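Local atomic coordinates of pyridoxal phosphate homeostasis protein (Bifidobacterium adolescentis ATCC 15703, PDB entry 3CPG), a protein that probably binds pyridoxal 5'-phosphate and takes part in keeping the cellular supply of this cofactor in balance. Residues S143-L146 / A147-S151; P80-V83 / T84-E88. All blocks are in the same frame, centred on the assembly; numbering follows the deposited sequence.

Both contacts are local, each made within one helix of the TIM barrel: contact 1 in the first turns of helix 144-157, contact 2 in those of helix 80-96. Their centres lie about 22 Å apart and they do not touch. Each is partly buried, and each carries an acid-lysine salt bridge four residues apart, but the two bridges differ in setting. In contact 1 the Asp145-Lys149 pair is long and weak, at the partly exposed flank of a helix whose inner side is aliphatic. In contact 2 the Glu82-Lys86 pair is short and buried, close to the predicted cofactor lysine, Lys57, and linked to further charged groups.

Contact 1: S143-L146 / A147-S151; sequences SIDL and AEKIS
With CG of Asp145 trans to its backbone N (chi1 -176°) and CG of Lys149 trans to its own carbonyl carbon (chi1 -65°), the two side chains converge one helical turn apart. Beyond CG the lysine is extended, its CG passing 3.3 Å from Asp145 O before the two side chains meet at a slant. The resulting salt bridge, Lys149 NZ to Asp145 OD2, is weak at 3.3 Å; the ammonium also bonds to the hydroxyl of Ser125, its stronger partner. The other oxygen of Asp145 looks toward Glu148. OD1 of Asp145 and OE1 of Glu148 stand 4.1 Å apart, with their carboxylate planes turned 71° against each other. Water 2 donates to both oxygens, which probably eases the repulsion between these like charges. The aliphatic part of Glu148 runs past Ile144, whose CG2 lies 4.0 Å from Glu148 CG. On the inner side, CG of Leu146 meets the end of Ile150, CD1, at 4.0 Å. Ser143 is the N-cap: its OG accepts from Leu146 N at 2.9 Å in a nearly straight bond, satisfying an amide of the first turn. From there the regular i to i+4 ladder begins with Ala147 N to Ser143 O and runs through Ile150 N to Leu146 O. Helix 144-157 is the helix of a beta-alpha-beta unit between strands 137-141 and 161-166 of the barrel. Ile150 packs on Ile138 and Val141 of the first strand, and Ala147 also touches Val141. Helix 183-191 flanks one side, where Ile144 meets Ile186 and Ala147 meets Ile190, while helix 128-131 receives Lys149 and Ile150 through Ile128.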
# COMPACT_ATOMS: atom_id res chain seq x y z
N SER A 143 14.64 -2.94 -3.97
CA SER A 143 16.00 -2.83 -4.47
C SER A 143 16.13 -1.92 -5.68
O SER A 143 15.17 -1.67 -6.41
CB SER A 143 16.54 -4.21 -4.84
OG SER A 143 15.84 -4.72 -5.97
N ILE A 144 17.35 -1.42 -5.90
CA ILE A 144 17.62 -0.57 -7.04
C ILE A 144 17.40 -1.43 -8.28
O ILE A 144 16.88 -0.96 -9.29
CB ILE A 144 19.09 -0.08 -7.04
CG1 ILE A 144 19.29 0.92 -5.90
CG2 ILE A 144 19.43 0.54 -8.38
CD1 ILE A 144 20.73 1.43 -5.75
N ASP A 145 17.78 -2.70 -8.17
CA ASP A 145 17.64 -3.65 -9.27
C ASP A 145 16.19 -3.78 -9.72
O ASP A 145 15.89 -3.68 -10.91
CB ASP A 145 18.19 -5.02 -8.85
CG ASP A 145 18.19 -6.04 -9.97
OD1 ASP A 145 18.59 -5.68 -11.10
OD2 ASP A 145 17.79 -7.19 -9.72
N LEU A 146 15.28 -4.01 -8.77
CA LEU A 146 13.87 -4.13 -9.11
C LEU A 146 13.34 -2.82 -9.68
O LEU A 146 12.62 -2.82 -10.67
CB LEU A 146 13.04 -4.54 -7.88
CG LEU A 146 11.53 -4.74 -8.09
CD1 LEU A 146 11.29 -5.71 -9.24
CD2 LEU A 146 10.88 -5.26 -6.81
N ALA A 147 13.72 -1.71 -9.06
CA ALA A 147 13.28 -0.40 -9.52
C ALA A 147 13.68 -0.16 -10.97
O ALA A 147 12.91 0.41 -11.75
CB ALA A 147 13.87 0.69 -8.63
N GLU A 148 14.88 -0.60 -11.34
CA GLU A 148 15.36 -0.44 -12.71
C GLU A 148 14.52 -1.28 -13.67
O GLU A 148 14.18 -0.84 -14.76
CB GLU A 148 16.83 -0.87 -12.83
CG GLU A 148 17.82 -0.02 -12.05
CD GLU A 148 19.25 -0.53 -12.18
OE1 GLU A 148 19.48 -1.73 -11.94
OE2 GLU A 148 20.14 0.28 -12.52
N LYS A 149 14.20 -2.50 -13.25
CA LYS A 149 13.40 -3.39 -14.10
C LYS A 149 12.01 -2.79 -14.33
O LYS A 149 11.47 -2.88 -15.42
CB LYS A 149 13.28 -4.77 -13.45
CG LYS A 149 14.60 -5.50 -13.36
CD LYS A 149 14.46 -6.81 -12.60
CE LYS A 149 15.81 -7.48 -12.43
NZ LYS A 149 15.67 -8.77 -11.69
N ILE A 150 11.45 -2.19 -13.29
CA ILE A 150 10.13 -1.58 -13.42
C ILE A 150 10.25 -0.35 -14.32
O ILE A 150 9.40 -0.10 -15.17
CB ILE A 150 9.56 -1.19 -12.04
CG1 ILE A 150 9.33 -2.46 -11.22
CG2 ILE A 150 8.27 -0.39 -12.19
CD1 ILE A 150 8.91 -2.22 -9.78
N SER A 151 11.32 0.41 -14.13
CA SER A 151 11.56 1.61 -14.92
C SER A 151 11.62 1.30 -16.42
O SER A 151 10.96 1.96 -17.23
CB SER A 151 12.87 2.28 -14.48
OG SER A 151 13.22 3.33 -15.36
O HOH W 1 18.32 -4.25 -13.19
O HOH W 2 21.26 -3.95 -10.94

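Contact 2: P80-V83 / T84-E88; sequences PQEV and TAKAE
The carboxylate of Glu82 is approached by Lys86 at its edge: NZ meets OE1 at 2.9 Å on the anti side, only 16° out of the carboxylate plane. OE1 also accepts from Thr58 N, and the other oxygen, OE2, forms a salt bridge with Arg79. The peptide carbonyl of Gln81 is used from one face by two donors. Thr84 OG1 stands above its plane, 2.8 Å from Gln81 O, and Ala85 N reaches the same oxygen at 3.0 Å from that same face. The threonine hydroxyl gets there because chi1 of 65° sets OG1 between the backbone N and the carbonyl carbon; its methyl, CG2, then rests 3.2 Å from Pro80 O. Glu82 and Lys86 run side by side in the same direction, and a bend at chi3 of the lysine (-92°) brings CE to 3.8 Å from Glu82 CB. Lys86 NZ has a second carboxylate in Glu77, as well as the carbonyl of Arg59, and its chain packs on Ile61 and Ile64 of helix 61-69. Buried and bridged to both Glu77 and Glu82, Lys86 would be favoured in its charged form, which probably offsets the repulsion between the two acids. The bond from Thr58 N to Glu82 OE1 joins helix 80-96 to the residue after Lys57, the predicted attachment point of pyridoxal phosphate, and probably helps hold that site.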
# COMPACT_ATOMS: atom_id res chain seq x y z
N PRO A 80 0.26 -10.71 -8.19
CA PRO A 80 -0.09 -10.21 -9.52
C PRO A 80 -1.20 -11.04 -10.17
O PRO A 80 -2.01 -10.50 -10.91
CB PRO A 80 1.23 -10.32 -10.28
CG PRO A 80 2.24 -10.02 -9.22
CD PRO A 80 1.72 -10.82 -8.04
N GLN A 81 -1.23 -12.34 -9.88
CA GLN A 81 -2.25 -13.21 -10.46
C GLN A 81 -3.65 -12.81 -9.99
O GLN A 81 -4.62 -12.94 -10.73
CB GLN A 81 -2.00 -14.67 -10.09
CG GLN A 81 -0.55 -15.11 -10.20
CD GLN A 81 0.18 -15.02 -8.88
OE1 GLN A 81 -0.18 -15.69 -7.91
NE2 GLN A 81 1.23 -14.19 -8.82
N GLU A 82 -3.75 -12.32 -8.76
CA GLU A 82 -5.04 -11.90 -8.25
C GLU A 82 -5.38 -10.54 -8.85
O GLU A 82 -6.55 -10.22 -9.05
CB GLU A 82 -5.02 -11.82 -6.72
CG GLU A 82 -4.97 -13.18 -6.04
CD GLU A 82 -5.29 -13.11 -4.56
OE1 GLU A 82 -6.35 -12.56 -4.21
OE2 GLU A 82 -4.47 -13.59 -3.75
N VAL A 83 -4.36 -9.75 -9.15
CA VAL A 83 -4.60 -8.45 -9.77
C VAL A 83 -5.24 -8.71 -11.13
O VAL A 83 -6.27 -8.13 -11.46
CB VAL A 83 -3.28 -7.67 -9.96
CG1 VAL A 83 -3.52 -6.44 -10.83
CG2 VAL A 83 -2.72 -7.25 -8.62
N THR A 84 -4.63 -9.60 -11.90
CA THR A 84 -5.14 -9.90 -13.23
C THR A 84 -6.53 -10.54 -13.19
O THR A 84 -7.38 -10.25 -14.04
CB THR A 84 -4.17 -10.82 -14.00
OG1 THR A 84 -4.08 -12.10 -13.35
CG2 THR A 84 -2.79 -10.20 -14.05
N ALA A 85 -6.78 -11.39 -12.20
CA ALA A 85 -8.08 -12.04 -12.10
C ALA A 85 -9.24 -11.10 -11.74
O ALA A 85 -10.36 -11.27 -12.24
CB ALA A 85 -8.01 -13.17 -11.08
N LYS A 86 -8.96 -10.10 -10.92
CA LYS A 86 -10.01 -9.19 -10.45
C LYS A 86 -10.05 -7.78 -11.06
O LYS A 86 -11.06 -7.09 -10.95
CB LYS A 86 -9.91 -9.05 -8.93
CG LYS A 86 -10.26 -10.31 -8.14
CD LYS A 86 -10.00 -10.15 -6.64
CE LYS A 86 -8.60 -10.63 -6.27
NZ LYS A 86 -8.33 -10.55 -4.80
N ALA A 87 -8.96 -7.36 -11.68
CA ALA A 87 -8.87 -6.02 -12.25
C ALA A 87 -10.05 -5.54 -13.11
O ALA A 87 -10.61 -4.47 -12.86
CB ALA A 87 -7.58 -5.89 -13.05
N GLU A 88 -10.43 -6.32 -14.11
CA GLU A 88 -11.52 -5.91 -14.99
C GLU A 88 -12.84 -5.68 -14.26
O GLU A 88 -13.46 -4.62 -14.41
CB GLU A 88 -11.72 -6.94 -16.11
CG GLU A 88 -12.69 -6.47 -17.19
CD GLU A 88 -12.72 -7.39 -18.40
OE1 GLU A 88 -13.04 -8.58 -18.24
OE2 GLU A 88 -12.42 -6.91 -19.51